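Local coordinates for protein insulinase family protease (PDB 3GO9) that belongs to the M16 insulinase family and is predicted to be a peptidase, though its activity and substrates are not established, at residues 61-66 and 200-205; 79-84 and 146-151; 210-215 and 234-239. One frame throughout, in Å; residues are numbered along the deposited sequence. Where two conformers were deposited one is given.

Interaction 1. Residues 61-66 and 200-205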
loop_
_atom_site.group_PDB
_atom_site.type_symbol
_atom_site.label_atom_id
_atom_site.label_comp_id
_atom_site.label_asym_id
_atom_site.label_seq_id
_atom_site.Cartn_x
_atom_site.Cartn_y
_atom_site.Cartn_z
ATOM N N LEU A 61 -14.987 2.033 -9.319
ATOM C CA LEU A 61 -15.215 3.321 -9.945
ATOM C C LEU A 61 -15.603 3.181 -11.432
ATOM O O LEU A 61 -16.198 4.132 -11.980
ATOM C CB LEU A 61 -14.020 4.253 -9.784
ATOM C CG LEU A 61 -13.645 4.727 -8.429
ATOM C CD1 LEU A 61 -12.269 5.372 -8.380
ATOM C CD2 LEU A 61 -14.748 5.701 -7.871
ATOM N N SER A 62 -15.360 2.031 -12.075
ATOM C CA SER A 62 -15.755 1.793 -13.477
ATOM C C SER A 62 -17.213 1.445 -13.628
ATOM O O SER A 62 -17.713 1.342 -14.756
ATOM C CB SER A 62 -15.021 0.581 -14.058
ATOM O OG SER A 62 -13.657 0.791 -14.226
ATOM N N GLU A 63 -17.868 1.138 -12.510
ATOM C CA GLU A 63 -19.246 0.651 -12.515
ATOM C C GLU A 63 -20.277 1.748 -12.521
ATOM O O GLU A 63 -20.202 2.652 -11.679
ATOM C CB GLU A 63 -19.490 -0.171 -11.226
ATOM C CG GLU A 63 -18.680 -1.471 -11.186
ATOM C CD GLU A 63 -18.639 -2.132 -9.816
ATOM O OE1 GLU A 63 -19.271 -1.616 -8.842
ATOM O OE2 GLU A 63 -17.999 -3.218 -9.697
ATOM N N ASN A 64 -21.250 1.644 -13.404
ATOM C CA ASN A 64 -22.440 2.476 -13.315
ATOM C C ASN A 64 -23.410 1.818 -12.363
ATOM O O ASN A 64 -23.100 0.774 -11.817
ATOM C CB ASN A 64 -23.000 2.787 -14.696
ATOM C CG ASN A 64 -23.610 1.594 -15.434
ATOM O OD1 ASN A 64 -24.199 0.694 -14.836
ATOM N ND2 ASN A 64 -23.519 1.620 -16.785
ATOM N N THR A 65 -24.601 2.414 -12.116
ATOM C CA THR A 65 -25.455 1.788 -11.134
ATOM C C THR A 65 -26.107 0.501 -11.551
ATOM O O THR A 65 -26.588 -0.203 -10.669
ATOM C CB THR A 65 -26.561 2.721 -10.601
ATOM O OG1 THR A 65 -27.309 3.195 -11.696
ATOM C CG2 THR A 65 -25.951 3.856 -9.876
ATOM N N GLN A 66 -26.050 0.147 -12.832
ATOM C CA GLN A 66 -26.534 -1.137 -13.300
ATOM C C GLN A 66 -25.448 -2.208 -13.226
ATOM O O GLN A 66 -25.657 -3.315 -13.761
ATOM C CB GLN A 66 -27.032 -1.005 -14.735
ATOM C CG GLN A 66 -28.104 0.094 -14.867
ATOM C CD GLN A 66 -29.191 -0.071 -13.864
ATOM O OE1 GLN A 66 -29.311 0.709 -12.914
ATOM N NE2 GLN A 66 -30.009 -1.096 -14.057
ATOM N N LYS A 200 -20.811 -9.390 -19.285
ATOM C CA LYS A 200 -19.795 -9.708 -20.290
ATOM C C LYS A 200 -19.367 -8.406 -20.988
ATOM O O LYS A 200 -18.219 -8.213 -21.282
ATOM C CB LYS A 200 -20.372 -10.649 -21.348
ATOM C CG LYS A 200 -20.735 -12.019 -20.888
ATOM C CD LYS A 200 -21.285 -12.836 -22.128
ATOM C CE LYS A 200 -22.272 -13.935 -21.733
ATOM N NZ LYS A 200 -22.283 -15.071 -22.671
ATOM N N GLN A 201 -20.314 -7.527 -21.245
ATOM C CA GLN A 201 -20.016 -6.267 -21.901
ATOM C C GLN A 201 -19.102 -5.412 -21.030
ATOM O O GLN A 201 -18.122 -4.816 -21.516
ATOM C CB GLN A 201 -21.313 -5.529 -22.206
ATOM C CG GLN A 201 -22.069 -6.228 -23.305
ATOM C CD GLN A 201 -23.337 -5.488 -23.707
ATOM O OE1 GLN A 201 -24.163 -5.106 -22.860
ATOM N NE2 GLN A 201 -23.499 -5.287 -25.015
ATOM N N PHE A 202 -19.364 -5.417 -19.727
ATOM C CA PHE A 202 -18.514 -4.695 -18.764
ATOM C C PHE A 202 -17.107 -5.240 -18.794
ATOM O O PHE A 202 -16.139 -4.506 -18.844
ATOM C CB PHE A 202 -19.110 -4.793 -17.352
ATOM C CG PHE A 202 -18.284 -4.177 -16.280
ATOM C CD1 PHE A 202 -18.435 -2.840 -15.901
ATOM C CD2 PHE A 202 -17.417 -4.931 -15.554
ATOM C CE1 PHE A 202 -17.676 -2.302 -14.892
ATOM C CE2 PHE A 202 -16.646 -4.388 -14.565
ATOM C CZ PHE A 202 -16.787 -3.077 -14.207
ATOM N N TYR A 203 -16.993 -6.560 -18.744
ATOM C CA TYR A 203 -15.696 -7.213 -18.809
ATOM C C TYR A 203 -14.923 -6.835 -20.050
ATOM O O TYR A 203 -13.729 -6.485 -19.977
ATOM C CB TYR A 203 -15.910 -8.700 -18.805
ATOM C CG TYR A 203 -14.703 -9.528 -19.143
ATOM C CD1 TYR A 203 -13.646 -9.587 -18.293
ATOM C CD2 TYR A 203 -14.680 -10.293 -20.283
ATOM C CE1 TYR A 203 -12.504 -10.318 -18.579
ATOM C CE2 TYR A 203 -13.577 -11.073 -20.591
ATOM C CZ TYR A 203 -12.484 -11.095 -19.727
ATOM O OH TYR A 203 -11.395 -11.892 -20.057
ATOM N N GLN A 204 -15.598 -6.838 -21.168
ATOM C CA GLN A 204 -14.907 -6.529 -22.451
ATOM C C GLN A 204 -14.516 -5.065 -22.554
ATOM O O GLN A 204 -13.471 -4.756 -23.108
ATOM C CB GLN A 204 -15.750 -6.969 -23.644
ATOM C CG GLN A 204 -15.726 -8.465 -23.746
ATOM C CD GLN A 204 -16.700 -9.029 -24.744
ATOM O OE1 GLN A 204 -17.692 -8.405 -25.103
ATOM N NE2 GLN A 204 -16.430 -10.264 -25.166
ATOM N N GLN A 205 -15.347 -4.183 -22.011
ATOM C CA GLN A 205 -15.083 -2.751 -21.986
ATOM C C GLN A 205 -13.856 -2.412 -21.155
ATOM O O GLN A 205 -13.031 -1.538 -21.536
ATOM C CB GLN A 205 -16.295 -1.947 -21.455
ATOM C CG GLN A 205 -16.025 -0.456 -21.399
ATOM C CD GLN A 205 -17.267 0.366 -21.034
ATOM O OE1 GLN A 205 -18.380 -0.153 -20.956
ATOM N NE2 GLN A 205 -17.068 1.643 -20.792
#
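The carboxylate of Glu63, whose stem touches Phe202, is gripped by two backbone N-H groups: OE1 accepts from Gly69 N and OE2 from Ala71 N. Gly69 stands just before helix 70-80 and Ala71 in its first turn, where a negative charge would probably be stabilised. Glu63 CG lies 3.9 Å from Phe202 CZ, and the carboxylate and ring planes stand 56° apart. The ring approaches this methylene obliquely.

The carbonyl O of Ser62 lies 3.6 Å from Phe202 CE1, at the ring edge and near the ring plane. Ser62 CB is 4.0 Å from the same CE1. Phe202 has CG opposite the backbone N (chi1 176°), which carries the ring out from its helix to the 61-66 loop. The contact is mostly buried. It sets two methylenes and one carbonyl oxygen against the ring, without a hydrogen bond.

Asn64 OD1 accepts from Gln66 N at 2.8 Å, forming an Asx turn.

The loop follows strand 50-56 and leads into helix 70-80, which carries the zinc ligand His72. Phe202, on helix 196-206, also packs on Leu74 of helix 70-80 and meets the ring of Trp206. The contact therefore joins both helices to the loop.

Interaction 2. Residues 79-84 and 146-151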
loop_
_atom_site.group_PDB
_atom_site.type_symbol
_atom_site.label_atom_id
_atom_site.label_comp_id
_atom_site.label_asym_id
_atom_site.label_seq_id
_atom_site.Cartn_x
_atom_site.Cartn_y
_atom_site.Cartn_z
ATOM N N LEU A 79 -12.246 -18.408 -10.872
ATOM C CA LEU A 79 -12.015 -19.549 -9.960
ATOM C C LEU A 79 -13.047 -20.647 -10.127
ATOM O O LEU A 79 -12.859 -21.763 -9.642
ATOM C CB LEU A 79 -12.007 -19.090 -8.493
ATOM C CG LEU A 79 -10.945 -18.072 -8.168
ATOM C CD1 LEU A 79 -11.113 -17.383 -6.742
ATOM C CD2 LEU A 79 -9.516 -18.687 -8.268
HETATM N N MSE A 80 -14.184 -20.374 -10.752
HETATM C CA MSE A 80 -15.174 -21.410 -10.994
HETATM C C MSE A 80 -14.725 -22.258 -12.154
HETATM O O MSE A 80 -14.861 -23.477 -12.131
HETATM C CB MSE A 80 -16.534 -20.801 -11.329
HETATM C CG MSE A 80 -17.091 -19.877 -10.314
HETATM SE SE MSE A 80 -17.475 -20.723 -8.593
HETATM C CE MSE A 80 -15.878 -20.540 -7.727
ATOM N N SER A 81 -14.238 -21.617 -13.204
ATOM C CA SER A 81 -13.866 -22.353 -14.395
ATOM C C SER A 81 -12.935 -21.507 -15.216
ATOM O O SER A 81 -13.043 -20.262 -15.190
ATOM C CB SER A 81 -15.109 -22.762 -15.184
ATOM O OG SER A 81 -15.471 -21.805 -16.119
ATOM N N SER A 82 -12.019 -22.154 -15.927
ATOM C CA SER A 82 -11.086 -21.422 -16.768
ATOM C C SER A 82 -10.875 -22.187 -18.054
ATOM O O SER A 82 -10.693 -23.404 -18.031
ATOM C CB SER A 82 -9.791 -21.167 -16.042
ATOM O OG SER A 82 -9.014 -20.128 -16.610
ATOM N N ALA A 83 -10.935 -21.476 -19.167
ATOM C CA ALA A 83 -11.058 -22.156 -20.485
ATOM C C ALA A 83 -9.946 -23.182 -20.777
ATOM O O ALA A 83 -10.225 -24.227 -21.413
ATOM C CB ALA A 83 -11.148 -21.147 -21.623
ATOM N N SER A 84 -8.728 -22.960 -20.300
ATOM C CA SER A 84 -7.603 -23.831 -20.589
ATOM C C SER A 84 -7.473 -24.995 -19.605
ATOM O O SER A 84 -6.522 -25.772 -19.707
ATOM C CB SER A 84 -6.303 -23.060 -20.553
ATOM O OG SER A 84 -6.272 -22.001 -21.508
ATOM N N GLU A 146 -24.302 -17.941 -17.719
ATOM C CA GLU A 146 -25.312 -18.142 -16.676
ATOM C C GLU A 146 -24.838 -19.195 -15.685
ATOM O O GLU A 146 -25.030 -19.077 -14.473
ATOM C CB GLU A 146 -26.642 -18.580 -17.302
ATOM C CG GLU A 146 -27.298 -17.548 -18.203
ATOM C CD GLU A 146 -28.095 -16.448 -17.474
ATOM O OE1 GLU A 146 -28.645 -15.586 -18.209
ATOM O OE2 GLU A 146 -28.182 -16.416 -16.205
ATOM N N GLN A 147 -24.176 -20.212 -16.207
ATOM C CA GLN A 147 -23.684 -21.327 -15.400
ATOM C C GLN A 147 -22.596 -20.896 -14.407
ATOM O O GLN A 147 -22.656 -21.241 -13.229
ATOM C CB GLN A 147 -23.165 -22.456 -16.297
ATOM C CG GLN A 147 -24.241 -23.166 -17.110
ATOM C CD GLN A 147 -24.903 -22.250 -18.157
ATOM O OE1 GLN A 147 -24.216 -21.495 -18.877
ATOM N NE2 GLN A 147 -26.244 -22.301 -18.226
ATOM N N THR A 148 -21.604 -20.149 -14.874
ATOM C CA THR A 148 -20.524 -19.755 -13.972
ATOM C C THR A 148 -20.984 -18.693 -12.970
ATOM O O THR A 148 -20.541 -18.659 -11.820
ATOM C CB THR A 148 -19.246 -19.237 -14.726
ATOM O OG1 THR A 148 -19.518 -18.058 -15.495
ATOM C CG2 THR A 148 -18.662 -20.305 -15.648
ATOM N N VAL A 149 -21.857 -17.796 -13.426
ATOM C CA VAL A 149 -22.425 -16.759 -12.542
ATOM C C VAL A 149 -23.258 -17.405 -11.422
ATOM O O VAL A 149 -23.070 -17.123 -10.268
ATOM C CB VAL A 149 -23.195 -15.693 -13.340
ATOM C CG1 VAL A 149 -23.923 -14.761 -12.397
ATOM C CG2 VAL A 149 -22.210 -14.874 -14.218
ATOM N N ASN A 150 -24.131 -18.343 -11.761
ATOM C CA ASN A 150 -24.900 -19.071 -10.764
ATOM C C ASN A 150 -23.976 -19.784 -9.787
ATOM O O ASN A 150 -24.143 -19.662 -8.586
ATOM C CB ASN A 150 -25.837 -20.049 -11.484
ATOM C CG ASN A 150 -26.824 -20.720 -10.554
ATOM O OD1 ASN A 150 -27.492 -20.077 -9.738
ATOM N ND2 ASN A 150 -26.951 -22.050 -10.709
ATOM N N ALA A 151 -22.935 -20.449 -10.299
ATOM C CA ALA A 151 -22.011 -21.161 -9.430
ATOM C C ALA A 151 -21.294 -20.205 -8.473
ATOM O O ALA A 151 -21.172 -20.475 -7.283
ATOM C CB ALA A 151 -21.034 -21.958 -10.261
#
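The flat group here is the backbone carbonyl of Ala151, with the selenium of Met80, a selenomethionine, over one of its faces. Met80 SE is 3.9 Å from Ala151 C and equally far from Ala151 O, so it lies over the C=O bond and not beyond the oxygen. The same atom meets the methyl of Ala151, with SE to CB at 4.1 Å. No ring takes part.

The Met80 chain bends at chi2 (-64°). CB to SE runs along the 146-151 helix, and the bend at chi3 (88°) turns the end methyl CE away from it. On the way, Met80 CG passes 4.0 Å from Thr148 O.

Ser81 adds a second touch one residue on. Its OG lies 3.6 Å from Thr148 CG2, a polar atom against a methyl. The hydroxyl of Thr148 is taken up by the residues just before its helix, Ala143 O and Ser145 N. With chi1 at 62°, OG1 sits between the backbone N and the carbonyl carbon. This ties the first turn of the helix to the residues leading into it.

The contact is plain packing near the surface. It sets the last residues of helix 70-80 and the loop after them against helix 146-153. Thr148 and Val149 also pack on Leu77 of helix 70-80. Val149 reaches Val196 and Leu199, so helix 196-206 borders helix 146-153 as well.

Interaction 3. Residues 210-215 and 234-239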
loop_
_atom_site.group_PDB
_atom_site.type_symbol
_atom_site.label_atom_id
_atom_site.label_comp_id
_atom_site.label_asym_id
_atom_site.label_seq_id
_atom_site.Cartn_x
_atom_site.Cartn_y
_atom_site.Cartn_z
ATOM N N ASP A 210 -4.112 -2.405 -22.448
ATOM C CA ASP A 210 -3.516 -1.133 -22.078
ATOM C C ASP A 210 -3.766 -0.709 -20.634
ATOM O O ASP A 210 -3.142 0.263 -20.156
ATOM C CB ASP A 210 -3.964 -0.035 -23.078
ATOM C CG ASP A 210 -5.457 0.217 -23.058
ATOM O OD1 ASP A 210 -6.225 -0.726 -22.786
ATOM O OD2 ASP A 210 -5.864 1.375 -23.398
ATOM N N ALA A 211 -4.651 -1.431 -19.929
ATOM C CA ALA A 211 -4.946 -1.195 -18.541
ATOM C C ALA A 211 -4.361 -2.295 -17.648
ATOM O O ALA A 211 -4.753 -2.378 -16.498
ATOM C CB ALA A 211 -6.423 -1.114 -18.343
HETATM N N MSE A 212 -3.408 -3.070 -18.170
HETATM C CA MSE A 212 -2.862 -4.229 -17.442
HETATM C C MSE A 212 -1.354 -4.185 -17.330
HETATM O O MSE A 212 -0.660 -3.824 -18.278
HETATM C CB MSE A 212 -3.225 -5.544 -18.118
HETATM C CG MSE A 212 -4.727 -5.709 -18.281
HETATM SE SE MSE A 212 -5.137 -7.442 -19.000
HETATM C CE MSE A 212 -7.085 -7.303 -18.993
ATOM N N THR A 213 -0.865 -4.632 -16.184
ATOM C CA THR A 213 0.566 -4.858 -15.979
ATOM C C THR A 213 0.760 -6.165 -15.256
ATOM O O THR A 213 0.170 -6.380 -14.159
ATOM C CB THR A 213 1.237 -3.767 -15.156
ATOM O OG1 THR A 213 0.961 -2.463 -15.740
ATOM C CG2 THR A 213 2.712 -3.959 -15.054
ATOM N N LEU A 214 1.626 -6.996 -15.836
ATOM C CA LEU A 214 2.050 -8.221 -15.171
ATOM C C LEU A 214 3.414 -8.043 -14.514
ATOM O O LEU A 214 4.335 -7.520 -15.156
ATOM C CB LEU A 214 2.144 -9.370 -16.180
ATOM C CG LEU A 214 2.631 -10.712 -15.636
ATOM C CD1 LEU A 214 1.628 -11.404 -14.742
ATOM C CD2 LEU A 214 3.041 -11.642 -16.815
ATOM N N TYR A 215 3.525 -8.436 -13.249
ATOM C CA TYR A 215 4.788 -8.386 -12.551
ATOM C C TYR A 215 5.186 -9.802 -12.159
ATOM O O TYR A 215 4.350 -10.598 -11.773
ATOM C CB TYR A 215 4.685 -7.591 -11.224
ATOM C CG TYR A 215 4.179 -6.176 -11.349
ATOM C CD1 TYR A 215 5.080 -5.106 -11.278
ATOM C CD2 TYR A 215 2.852 -5.915 -11.462
ATOM C CE1 TYR A 215 4.622 -3.781 -11.407
ATOM C CE2 TYR A 215 2.390 -4.634 -11.608
ATOM C CZ TYR A 215 3.306 -3.573 -11.556
ATOM O OH TYR A 215 2.830 -2.251 -11.654
ATOM N N SER A 234 -0.178 -11.319 -25.998
ATOM C CA SER A 234 -0.116 -10.403 -27.145
ATOM C C SER A 234 -1.403 -10.372 -27.988
ATOM O O SER A 234 -1.574 -9.440 -28.806
ATOM C CB SER A 234 1.101 -10.704 -28.026
ATOM O OG SER A 234 0.992 -12.005 -28.607
ATOM N N GLU A 235 -2.265 -11.347 -27.791
ATOM C CA GLU A 235 -3.490 -11.451 -28.554
ATOM C C GLU A 235 -4.658 -10.688 -27.904
ATOM O O GLU A 235 -5.708 -10.492 -28.540
ATOM C CB GLU A 235 -3.732 -12.951 -28.846
ATOM C CG GLU A 235 -5.017 -13.319 -29.544
ATOM C CD GLU A 235 -5.181 -12.711 -30.903
ATOM O OE1 GLU A 235 -4.183 -12.538 -31.647
ATOM O OE2 GLU A 235 -6.363 -12.444 -31.141
ATOM N N LEU A 236 -4.489 -10.146 -26.679
ATOM C CA LEU A 236 -5.551 -9.394 -26.022
ATOM C C LEU A 236 -5.906 -8.197 -26.879
ATOM O O LEU A 236 -5.040 -7.644 -27.550
ATOM C CB LEU A 236 -5.108 -8.910 -24.657
ATOM C CG LEU A 236 -4.751 -10.022 -23.662
ATOM C CD1 LEU A 236 -4.241 -9.367 -22.396
ATOM C CD2 LEU A 236 -5.987 -10.877 -23.396
ATOM N N LYS A 237 -7.187 -7.866 -26.877
ATOM C CA LYS A 237 -7.725 -6.770 -27.708
ATOM C C LYS A 237 -8.412 -5.682 -26.858
ATOM O O LYS A 237 -8.813 -5.871 -25.726
ATOM C CB LYS A 237 -8.767 -7.336 -28.697
ATOM C CG LYS A 237 -8.200 -8.125 -29.840
ATOM C CD LYS A 237 -9.194 -9.149 -30.396
ATOM C CE LYS A 237 -9.381 -10.330 -29.463
ATOM N NZ LYS A 237 -8.227 -11.280 -29.484
ATOM N N GLY A 238 -8.551 -4.512 -27.448
ATOM C CA GLY A 238 -9.277 -3.426 -26.818
ATOM C C GLY A 238 -8.348 -2.354 -26.327
ATOM O O GLY A 238 -7.144 -2.568 -26.192
ATOM N N LYS A 239 -8.897 -1.142 -26.170
ATOM C CA LYS A 239 -8.122 0.007 -25.747
ATOM C C LYS A 239 -9.120 0.893 -25.025
ATOM O O LYS A 239 -10.315 0.958 -25.425
ATOM C CB LYS A 239 -7.505 0.732 -26.956
ATOM C CG LYS A 239 -6.530 1.845 -26.670
ATOM C CD LYS A 239 -6.075 2.528 -27.974
ATOM C CE LYS A 239 -5.383 3.850 -27.674
ATOM N NZ LYS A 239 -4.148 3.659 -26.851
HETATM O O HOH W 1 -4.465 3.368 -24.388
#
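Asp210 and Lys239 make the closest contact, the carboxylate against the base of the lysine chain. Asp210 OD2 lies 3.4 Å from Lys239 CG and 3.5 Å from Lys239 CA. Asp210 OD1 is 3.6 Å from the same Lys239 CA. The two side chains cross at about a right angle. The charged ends stay apart: Asp210 OD2 and Lys239 NZ are 4.5 Å from each other, beyond a salt bridge. One water spans the gap. It donates to Asp210 OD2 at 2.6 Å and accepts from Lys239 NZ at 2.5 Å. The latter distance is unusually short and may partly reflect the placing of the water or the lysine end. The lysine bends only at its last torsion (chi4 62°), which turns NZ to the water.

A second, apolar touch lies farther along the two segments. The selenium of Met212, a selenomethionine, meets Leu236 CD1 at 4.0 Å. Met212 is extended beyond CG, and these side chains also cross at about a right angle. Both pack on Ala139 of helix 125-140.

The next shell holds the carboxylate in place. Thr208 OG1 is bonded to Asp210 OD1, and Arg240 N to Asp210 OD2. Met212 starts strand 212-218 and is bonded through its backbone to Ser36 of strand 36-41. In the other segment, Lys237 NZ bonds to both Glu235 O and Glu235 OE2, at 2.8 Å for the salt bridge with OE2. This loops the lysine back over its own turn. Leu236 O accepts from Asn33 ND2.

The chemistry is thus divided. Met212, which is buried, and Leu236 make the apolar part of the contact. Asp210 has protein bonds on both oxygens and a water besides, so it is probably ionised. The water probably links it to Lys239, on the outer side of the contact.

Overall arrangement
All three interactions lie on the same side of the chain's centre. Interaction 2 is nested along the chain within the loop closed by interaction 1, and helix 70-80 connects them: the 61-66 loop leads into it and residues 79-80 lie near its far end. Their centres are about 18 Å apart. Interaction 3 follows in series, with its centre about 17 Å from that of interaction 1. Interactions 2 and 3 lie farthest apart, about 22 Å between centres. The Glu63 side chain is about 11 Å from a bound zinc ion and that of Ala151 about 10 Å from one. No residue here is a zinc ligand; His72, between residues 66 and 79 in the chain, binds one.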